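Long-range contacts in orotidine 5'-phosphate decarboxylase (Streptomyces avermitilis, PDB 3V75), which probably catalyses the decarboxylation of orotidine 5'-phosphate to UMP, the closing step of the de novo UMP pathway: residues I45-S50 with A62-F67; L57-A62 with F89-S94; A80-Q85 with A110-V115. All coordinates share one frame; numbering follows the deposited sequence. Where two conformers were deposited one is given.

Interaction 1 of 3, residues I45-S50 with A62-F67; sequences IDPHAS and AGLERF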
# COMPACT_ATOMS: atom_id res chain seq x y z
N ILE A 45 -11.59 12.62 2.78
CA ILE A 45 -11.56 12.77 4.23
C ILE A 45 -10.08 12.66 4.57
O ILE A 45 -9.49 11.54 4.62
CB ILE A 45 -12.39 11.71 4.96
CG1 ILE A 45 -13.81 11.67 4.41
CG2 ILE A 45 -12.39 11.97 6.48
CD1 ILE A 45 -14.76 10.67 5.13
N ASP A 46 -9.44 13.83 4.76
CA ASP A 46 -7.99 13.96 4.77
C ASP A 46 -7.50 14.64 6.04
O ASP A 46 -7.12 15.82 6.00
CB ASP A 46 -7.55 14.81 3.56
CG ASP A 46 -7.86 14.14 2.25
OD1 ASP A 46 -7.62 12.93 2.12
OD2 ASP A 46 -8.38 14.81 1.34
N PRO A 47 -7.54 13.94 7.18
CA PRO A 47 -7.21 14.58 8.46
C PRO A 47 -5.69 14.63 8.66
O PRO A 47 -5.16 14.06 9.63
CB PRO A 47 -7.86 13.66 9.51
CG PRO A 47 -7.86 12.29 8.81
CD PRO A 47 -8.16 12.61 7.35
N HIS A 48 -4.98 15.29 7.75
CA HIS A 48 -3.55 15.52 7.99
C HIS A 48 -3.33 16.62 9.00
O HIS A 48 -4.25 17.41 9.31
CB HIS A 48 -2.76 15.78 6.69
CG HIS A 48 -3.40 16.76 5.76
ND1 HIS A 48 -3.46 18.12 6.03
CD2 HIS A 48 -3.95 16.59 4.53
CE1 HIS A 48 -4.03 18.74 5.01
NE2 HIS A 48 -4.34 17.83 4.09
N ALA A 49 -2.13 16.67 9.55
CA ALA A 49 -1.86 17.62 10.62
C ALA A 49 -2.16 19.08 10.24
O ALA A 49 -2.63 19.83 11.09
CB ALA A 49 -0.40 17.49 11.15
N SER A 50 -1.88 19.47 8.98
CA SER A 50 -2.15 20.83 8.49
C SER A 50 -3.64 21.15 8.67
O SER A 50 -4.01 22.11 9.34
CB SER A 50 -1.76 20.91 7.00
OG SER A 50 -1.74 22.23 6.51
N ALA A 62 -7.70 12.12 19.17
CA ALA A 62 -8.93 12.87 19.49
C ALA A 62 -9.26 13.92 18.40
O ALA A 62 -10.43 14.08 18.04
CB ALA A 62 -8.81 13.54 20.87
N GLY A 63 -8.23 14.59 17.88
CA GLY A 63 -8.41 15.55 16.80
C GLY A 63 -8.86 14.88 15.51
O GLY A 63 -9.82 15.32 14.83
N LEU A 64 -8.17 13.79 15.18
CA LEU A 64 -8.54 12.94 14.03
C LEU A 64 -10.00 12.54 14.08
O LEU A 64 -10.74 12.62 13.07
CB LEU A 64 -7.70 11.65 14.10
CG LEU A 64 -7.98 10.60 13.02
CD1 LEU A 64 -7.18 10.98 11.80
CD2 LEU A 64 -7.51 9.22 13.51
N GLU A 65 -10.42 12.10 15.25
CA GLU A 65 -11.77 11.64 15.45
C GLU A 65 -12.81 12.77 15.32
O GLU A 65 -13.86 12.60 14.69
CB GLU A 65 -11.87 10.97 16.80
CG GLU A 65 -13.23 10.46 17.16
CD GLU A 65 -13.21 9.81 18.55
OE1 GLU A 65 -12.63 10.41 19.52
OE2 GLU A 65 -13.81 8.72 18.72
N ARG A 66 -12.52 13.94 15.91
CA ARG A 66 -13.47 15.06 15.83
C ARG A 66 -13.62 15.55 14.38
O ARG A 66 -14.73 15.84 13.91
CB ARG A 66 -12.98 16.20 16.72
CG ARG A 66 -13.91 17.40 16.71
CD ARG A 66 -15.27 17.03 17.29
NE ARG A 66 -16.29 16.77 16.26
CZ ARG A 66 -17.57 16.49 16.53
NH1 ARG A 66 -17.98 16.43 17.80
NH2 ARG A 66 -18.48 16.33 15.55
N PHE A 67 -12.49 15.63 13.67
CA PHE A 67 -12.48 16.03 12.26
C PHE A 67 -13.36 15.07 11.45
O PHE A 67 -14.25 15.49 10.68
CB PHE A 67 -11.04 15.97 11.75
CG PHE A 67 -10.87 16.32 10.31
CD1 PHE A 67 -11.04 15.37 9.31
CD2 PHE A 67 -10.49 17.61 9.92
CE1 PHE A 67 -10.86 15.68 7.97
CE2 PHE A 67 -10.28 17.94 8.57
CZ PHE A 67 -10.48 16.97 7.59
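P47 wedges against F67 and L64, joining the loop that leaves strand 42-45, the first strand of the TIM barrel, to helix 61-75. P47 is the centre of an inverse gamma turn, and this bend presents its CA and ring carbons to the helix. In F67 the ring carbon CG stands anti to the backbone N (chi1 178°), carrying the ring from CB straight out into the loop. F67 CG lies 4.1 Å from P47 CB, and F67 CD1 meets that same P47 CB at 3.6 Å. Farther out, F67 CE1 reaches P47 N at 3.8 Å, with I45 CG2 at the ring edge, and the tip atom F67 CZ comes 3.9 Å from the carbonyl D46 O. P47 CA sits over one face, offset toward the rim, in a CH-pi contact; W55, L51 and L52 add packing round the ring from elsewhere. With an alanine at F67 the ring and its CH-pi contact are gone, which would probably open a gap between P47 and the helix and let the loop after I45 shift. One turn earlier, L64 closes on the proline ring: L64 CD1 is pressed against P47 CG at 3.3 Å, tighter than ordinary carbon contact.

Interaction 2 of 3, residues L57-A62 with F89-S94; sequences LSDDVA and FERFGS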
# COMPACT_ATOMS: atom_id res chain seq x y z
N LEU A 57 -7.85 21.90 15.71
CA LEU A 57 -7.84 20.62 16.43
C LEU A 57 -6.39 20.19 16.65
O LEU A 57 -5.47 20.60 15.92
CB LEU A 57 -8.56 19.52 15.62
CG LEU A 57 -10.01 19.84 15.27
CD1 LEU A 57 -10.46 18.85 14.19
CD2 LEU A 57 -10.87 19.75 16.50
N SER A 58 -6.19 19.34 17.65
CA SER A 58 -4.84 18.88 17.98
C SER A 58 -4.42 17.77 17.01
O SER A 58 -5.29 17.12 16.40
CB SER A 58 -4.87 18.32 19.39
OG SER A 58 -5.95 17.36 19.54
N ASP A 59 -3.12 17.55 16.87
CA ASP A 59 -2.63 16.53 15.95
C ASP A 59 -2.54 15.21 16.68
O ASP A 59 -1.44 14.74 17.02
CB ASP A 59 -1.26 16.92 15.40
CG ASP A 59 -0.74 15.92 14.41
OD1 ASP A 59 -1.52 15.43 13.56
OD2 ASP A 59 0.48 15.68 14.48
N ASP A 60 -3.69 14.64 16.99
CA ASP A 60 -3.72 13.39 17.74
C ASP A 60 -4.99 12.68 17.43
O ASP A 60 -5.80 13.17 16.63
CB ASP A 60 -3.52 13.58 19.25
CG ASP A 60 -4.54 14.52 19.88
OD1 ASP A 60 -5.65 14.72 19.32
OD2 ASP A 60 -4.24 15.07 20.98
N VAL A 61 -5.18 11.51 18.06
CA VAL A 61 -6.33 10.65 17.78
C VAL A 61 -7.65 11.38 18.07
O VAL A 61 -8.61 11.24 17.30
CB VAL A 61 -6.28 9.34 18.63
CG1 VAL A 61 -7.64 8.64 18.62
CG2 VAL A 61 -5.27 8.41 18.05
N ALA A 62 -7.70 12.12 19.17
CA ALA A 62 -8.93 12.87 19.49
C ALA A 62 -9.26 13.92 18.40
O ALA A 62 -10.43 14.08 18.04
CB ALA A 62 -8.81 13.54 20.87
N PHE A 89 -4.93 8.14 8.92
CA PHE A 89 -5.47 7.40 10.06
C PHE A 89 -4.37 6.43 10.59
O PHE A 89 -4.18 6.30 11.79
CB PHE A 89 -6.72 6.62 9.61
CG PHE A 89 -7.85 7.50 9.19
CD1 PHE A 89 -8.88 7.81 10.09
CD2 PHE A 89 -7.87 8.06 7.91
CE1 PHE A 89 -9.94 8.65 9.72
CE2 PHE A 89 -8.93 8.90 7.52
CZ PHE A 89 -9.98 9.20 8.44
N GLU A 90 -3.66 5.78 9.66
CA GLU A 90 -2.68 4.75 10.04
C GLU A 90 -1.56 5.34 10.87
O GLU A 90 -0.91 4.62 11.65
CB GLU A 90 -2.06 4.11 8.80
CG GLU A 90 -3.01 3.30 7.99
CD GLU A 90 -2.31 2.64 6.81
OE1 GLU A 90 -1.14 2.21 6.96
OE2 GLU A 90 -2.92 2.58 5.72
N ARG A 91 -1.28 6.64 10.68
CA ARG A 91 -0.19 7.27 11.44
C ARG A 91 -0.45 7.24 12.94
O ARG A 91 0.49 7.38 13.73
CB ARG A 91 0.07 8.72 10.93
CG ARG A 91 -1.06 9.67 11.25
CD ARG A 91 -0.94 10.92 10.36
NE ARG A 91 -2.03 11.88 10.59
CZ ARG A 91 -1.91 12.93 11.40
NH1 ARG A 91 -0.78 13.14 12.08
NH2 ARG A 91 -2.94 13.77 11.55
N PHE A 92 -1.71 7.04 13.34
CA PHE A 92 -2.04 6.86 14.76
C PHE A 92 -2.20 5.39 15.17
O PHE A 92 -2.68 5.11 16.27
CB PHE A 92 -3.29 7.69 15.13
CG PHE A 92 -3.09 9.18 14.95
CD1 PHE A 92 -2.10 9.85 15.68
CD2 PHE A 92 -3.84 9.88 14.01
CE1 PHE A 92 -1.90 11.24 15.48
CE2 PHE A 92 -3.64 11.27 13.82
CZ PHE A 92 -2.68 11.92 14.55
N GLY A 93 -1.78 4.46 14.32
CA GLY A 93 -1.84 3.04 14.65
C GLY A 93 -3.27 2.52 14.74
O GLY A 93 -4.20 3.04 14.07
N SER A 94 -3.45 1.50 15.57
CA SER A 94 -4.75 0.83 15.67
C SER A 94 -5.87 1.78 16.10
O SER A 94 -6.99 1.66 15.62
CB SER A 94 -4.66 -0.35 16.64
OG SER A 94 -4.24 0.07 17.92
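The F92 ring is sandwiched between the start of helix 61-75 and the arginine next to it in sequence. Over one face lie D60 C and, above the ring centre, V61 N; the opposite face carries R91 CG, toward the rim. At the ring edge D59 OD1 stands 3.8 Å from F92 CZ. D60 CA comes to 3.6 Å from F92 CE1. The R91 guanidinium in turn has F92 CZ over one face, near its rim, while D59 OD1 meets its edge, in plane. There NH1 and NH2 grip the same oxygen end-on: R91 NH1 lies 2.8 Å from D59 OD1, on the syn lone pair, and R91 NH2 lies 3.0 Å from D59 OD1, nearly along the C-O axis. Carboxylate and guanidinium are only 16° from coplanar. D59 CG points anti to the backbone N (chi1 -178°), which swings the acid out to the arginine, whose chain runs extended from CG to NE. V61 CG2 packs on F92 CB at 3.6 Å. D60, the N-cap of helix 61-75, accepts from S58 OG and from G63 N. This is a surface contact tying that helix start to the type I turn E90-G93 that leads from helix 86-90 into helix 93-109. R91 also bonds P47 O through NH2 and forms a salt bridge through NH1 with E132 of the second subunit. One guanidinium therefore probably offsets two carboxylates, D59 within the chain and E132 across the dimer, and the bonds to D59, P47 O and E132 together are likely to hold it from turning.

Interaction 3 of 3, residues A80-Q85 with A110-V115; sequences AVFKPQ and AGALVV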
# COMPACT_ATOMS: atom_id res chain seq x y z
N ALA A 80 -22.09 12.52 -2.99
CA ALA A 80 -22.16 11.21 -3.66
C ALA A 80 -21.14 10.23 -3.08
O ALA A 80 -21.47 9.06 -2.84
CB ALA A 80 -21.97 11.35 -5.16
N VAL A 81 -19.91 10.69 -2.88
CA VAL A 81 -18.80 9.79 -2.55
C VAL A 81 -17.88 10.49 -1.55
O VAL A 81 -17.67 11.71 -1.65
CB VAL A 81 -17.96 9.47 -3.82
CG1 VAL A 81 -16.94 8.35 -3.56
CG2 VAL A 81 -18.85 9.12 -5.00
N PHE A 82 -17.33 9.73 -0.61
CA PHE A 82 -16.18 10.19 0.19
C PHE A 82 -14.96 9.38 -0.12
O PHE A 82 -15.08 8.19 -0.48
CB PHE A 82 -16.41 9.94 1.68
CG PHE A 82 -17.36 10.90 2.33
CD1 PHE A 82 -17.05 12.26 2.44
CD2 PHE A 82 -18.52 10.43 2.93
CE1 PHE A 82 -17.91 13.14 3.11
CE2 PHE A 82 -19.38 11.29 3.62
CZ PHE A 82 -19.08 12.66 3.69
N LYS A 83 -13.78 9.96 0.06
CA LYS A 83 -12.53 9.22 -0.12
C LYS A 83 -11.63 9.44 1.09
O LYS A 83 -10.84 10.38 1.11
CB LYS A 83 -11.83 9.63 -1.41
CG LYS A 83 -10.55 8.82 -1.69
CD LYS A 83 -9.97 9.09 -3.07
CE LYS A 83 -9.24 10.43 -3.18
NZ LYS A 83 -8.01 10.52 -2.35
N PRO A 84 -11.76 8.60 2.12
CA PRO A 84 -10.78 8.70 3.20
C PRO A 84 -9.41 8.29 2.71
O PRO A 84 -9.31 7.32 1.95
CB PRO A 84 -11.28 7.69 4.25
CG PRO A 84 -12.17 6.76 3.47
CD PRO A 84 -12.76 7.54 2.34
N GLN A 85 -8.38 8.99 3.16
CA GLN A 85 -6.99 8.61 2.86
C GLN A 85 -6.45 7.86 4.07
O GLN A 85 -6.20 8.44 5.11
CB GLN A 85 -6.14 9.85 2.53
CG GLN A 85 -4.64 9.61 2.44
CD GLN A 85 -4.30 8.39 1.62
OE1 GLN A 85 -3.83 7.37 2.18
NE2 GLN A 85 -4.54 8.46 0.32
N ALA A 110 -25.08 6.85 6.05
CA ALA A 110 -25.70 8.10 5.57
C ALA A 110 -26.00 8.06 4.09
O ALA A 110 -26.62 8.98 3.54
CB ALA A 110 -24.78 9.30 5.88
N GLY A 111 -25.58 6.98 3.42
CA GLY A 111 -25.86 6.83 2.00
C GLY A 111 -24.78 7.33 1.06
O GLY A 111 -24.98 7.30 -0.16
N ALA A 112 -23.64 7.75 1.59
CA ALA A 112 -22.51 8.13 0.75
C ALA A 112 -21.75 6.86 0.34
O ALA A 112 -21.66 5.91 1.14
CB ALA A 112 -21.59 9.05 1.47
N LEU A 113 -21.23 6.83 -0.88
CA LEU A 113 -20.31 5.77 -1.27
C LEU A 113 -18.97 6.10 -0.66
O LEU A 113 -18.63 7.27 -0.49
CB LEU A 113 -20.20 5.70 -2.79
CG LEU A 113 -21.53 5.32 -3.46
CD1 LEU A 113 -21.36 5.33 -4.97
CD2 LEU A 113 -21.96 3.92 -3.02
N VAL A 114 -18.18 5.08 -0.34
CA VAL A 114 -16.84 5.28 0.20
C VAL A 114 -15.79 4.59 -0.66
O VAL A 114 -15.85 3.37 -0.87
CB VAL A 114 -16.74 4.77 1.65
CG1 VAL A 114 -15.28 4.83 2.16
CG2 VAL A 114 -17.67 5.61 2.55
N VAL A 115 -14.85 5.39 -1.15
CA VAL A 115 -13.69 4.89 -1.85
C VAL A 115 -12.55 4.91 -0.86
O VAL A 115 -12.10 5.99 -0.44
CB VAL A 115 -13.34 5.78 -3.06
CG1 VAL A 115 -12.01 5.33 -3.69
CG2 VAL A 115 -14.49 5.74 -4.05
O HOH W 1 -24.23 8.32 -2.60
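F82 pairs with the neighbouring strand through both its own backbone N and O: F82 N donates to L113 O (2.8 Å) and F82 O accepts from V115 N (2.9 Å), both bonds nearly straight at the hydrogen. A80 O takes the N-H of L113, with L113 N at 3.0 Å, so strand 81-84 and the start of strand 113-120 are stitched in parallel register, V81 beside L113 and F82 beside V114. Between these bonds the CA-H groups of V81, V114 and K83 point at L113 O, F82 O and V115 O respectively. The short strand axes are inclined at 30° to each other, a twist in keeping with a closed barrel. Side chains then interlock on the two faces. On that of V81, V81 CG1 meets V115 CG2 at 3.6 Å, the branch being placed there by a chi1 of -170°, with CG1 opposite the backbone N. On that of F82, the ring atom F82 CD2 touches A112 CB at 3.7 Å, and P84 CD packs on V114 CG1, also at 3.7 Å, these last two side chains crossing at about a right angle. P84 CD also lies 3.3 Å from V115 O. At the strand start a water donates to both A80 O and G111 O, joining the A80 carbonyl to the turn at G111, which ends helix 93-109 in a Schellman motif. K83 forms a salt bridge with D117 and lies about 5 Å, side chain to side chain, from K119, the predicted proton donor. Strands 81-84 and 113-120, with helix 93-109 in the connection, form a beta-alpha-beta unit of the TIM barrel: strand 42-45 bonds the far edge of 81-84, helix 93-109 packs on F82, P84 and V114, and helix 27-38 touches V81, A112 and L113.

From the N terminus, interaction 1 closes the short excursion from the end of strand 42-45, through helix 49-54, to helix 61-75. Interaction 2 starts inside that loop, at 57-62, and ends beyond it at 89-94, so the two cross; they share A62 and meet at the P47 carbonyl. Interaction 3 opens at 80-85, within the loop of interaction 2, and closes later at 110-115, crossing it in turn, whereas it follows interaction 1 in series. A probable backbone bond from I45 N to K83 O, between neighbouring strands, connects interactions 1 and 3. Together they tie the first three barrel strands to helices 61-75, 86-90 and 93-109.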